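Local coordinates for putative exported protein (Peptoclostridium difficile, PDB 5TTA) that is of unknown function but carries a signal sequence in its precursor, is probably exported, and belongs to the DUF5780 family of the E-set clan, at residues Lys231-Gly235 against Lys236-Asn240. Numbering follows the deposited sequence.
Sequences KSFQG and KEVSN
Lys236 folds its side chain back over the C-terminal end of helix 226-233, and its atoms can be traced one by one against the last carbonyls of that helix. Lys236 CB lies 3.5 Å from Phe233 O, the same oxygen that accepts the Lys236 backbone N-H at 3.0 Å. This bond closes a type II beta turn from Phe233 to Lys236; its N-H...O angle of 156° is fairly straight, although the donor stands 41° out of the carbonyl plane. Gly235 occupies the third position of the turn with the positive phi that type II geometry requires. Lys236 CG, beside the backbone N and anti to the carbonyl carbon (chi1 -44°), comes within 3.4 Å of Ser232 O. Lys236 CD meets Gly235 C and O loosely, at 4.2 Å. Further bends carry the chain over the helix end: Lys236 CE reaches 3.7 Å from Lys231 O, and Lys236 NZ makes a weak hydrogen bond to Lys231 O at 3.5 Å. A water donates to Ser232 O and weakly accepts from Lys236 NZ, linking a second carbonyl to the amine. A positive charge here would be favourably placed toward the negative end of the helix dipole, though the long bonds suggest a modest effect. Beyond the turn, Val238 sets CG2 in plane with the Phe233 ring, at its edge, 3.7 Å from Phe233 CD2. Phe233 and Val238 also touch Tyr82 of strand 72-82, and backbone bonding of Val238 with Gly86 holds the connection to the turn joining strands 72-82 and 88-89, before Ser239 N-caps helix 240-244.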
# COMPACT_ATOMS: atom_id res chain seq x y z
N LYS A 231 17.42 20.43 -23.98
CA LYS A 231 18.66 21.15 -24.25
C LYS A 231 18.38 22.50 -24.91
O LYS A 231 19.04 23.50 -24.60
CB LYS A 231 19.59 20.28 -25.10
CG LYS A 231 20.95 20.92 -25.43
CD LYS A 231 21.62 21.51 -24.18
CE LYS A 231 21.94 20.46 -23.12
NZ LYS A 231 22.74 21.02 -22.00
N SER A 232 17.39 22.56 -25.80
CA SER A 232 17.08 23.83 -26.47
C SER A 232 16.51 24.88 -25.53
O SER A 232 16.75 26.08 -25.72
CB SER A 232 16.09 23.58 -27.61
OG SER A 232 16.66 22.74 -28.59
N PHE A 233 15.74 24.47 -24.53
CA PHE A 233 14.97 25.41 -23.73
C PHE A 233 15.48 25.62 -22.31
O PHE A 233 15.39 26.74 -21.81
CB PHE A 233 13.50 24.98 -23.67
CG PHE A 233 12.72 25.18 -24.96
CD1 PHE A 233 12.22 24.09 -25.66
CD2 PHE A 233 12.48 26.46 -25.44
CE1 PHE A 233 11.49 24.27 -26.85
CE2 PHE A 233 11.76 26.64 -26.63
CZ PHE A 233 11.25 25.54 -27.32
N GLN A 234 15.96 24.59 -21.61
CA GLN A 234 16.13 24.71 -20.15
C GLN A 234 17.22 25.73 -19.84
O GLN A 234 18.36 25.60 -20.32
CB GLN A 234 16.45 23.37 -19.50
CG GLN A 234 16.89 23.54 -18.03
CD GLN A 234 16.98 22.25 -17.25
OE1 GLN A 234 16.56 22.17 -16.08
NE2 GLN A 234 17.55 21.23 -17.87
N GLY A 235 16.86 26.74 -19.05
CA GLY A 235 17.76 27.83 -18.72
C GLY A 235 18.13 28.76 -19.85
O GLY A 235 19.09 29.51 -19.72
N LYS A 236 17.37 28.78 -20.95
CA LYS A 236 17.66 29.64 -22.10
C LYS A 236 16.54 30.66 -22.29
O LYS A 236 15.37 30.35 -22.07
CB LYS A 236 17.79 28.83 -23.38
CG LYS A 236 18.61 27.57 -23.27
CD LYS A 236 20.09 27.86 -23.40
CE LYS A 236 20.82 26.66 -24.03
NZ LYS A 236 20.58 26.50 -25.51
N GLU A 237 16.92 31.84 -22.76
CA GLU A 237 15.95 32.86 -23.13
C GLU A 237 15.17 32.43 -24.38
O GLU A 237 15.71 31.76 -25.27
CB GLU A 237 16.66 34.20 -23.38
CG GLU A 237 15.74 35.42 -23.39
CD GLU A 237 16.48 36.75 -23.31
OE1 GLU A 237 17.71 36.75 -23.11
OE2 GLU A 237 15.81 37.80 -23.44
N VAL A 238 13.89 32.79 -24.44
CA VAL A 238 12.97 32.39 -25.50
C VAL A 238 12.19 33.62 -25.94
O VAL A 238 11.83 34.46 -25.11
CB VAL A 238 12.00 31.30 -25.03
CG1 VAL A 238 10.95 30.98 -26.12
CG2 VAL A 238 12.76 30.04 -24.64
N SER A 239 11.92 33.74 -27.24
CA SER A 239 11.23 34.92 -27.74
C SER A 239 9.76 34.92 -27.30
O SER A 239 9.17 33.89 -26.98
CB SER A 239 11.32 35.01 -29.27
OG SER A 239 10.40 34.14 -29.89
N ASN A 240 9.18 36.13 -27.25
CA ASN A 240 7.80 36.21 -26.81
C ASN A 240 6.86 35.58 -27.82
O ASN A 240 5.84 35.00 -27.43
CB ASN A 240 7.40 37.67 -26.53
CG ASN A 240 7.81 38.12 -25.14
OD1 ASN A 240 8.91 38.65 -24.94
ND2 ASN A 240 6.95 37.89 -24.16
O HOH W 1 18.03 28.02 -27.14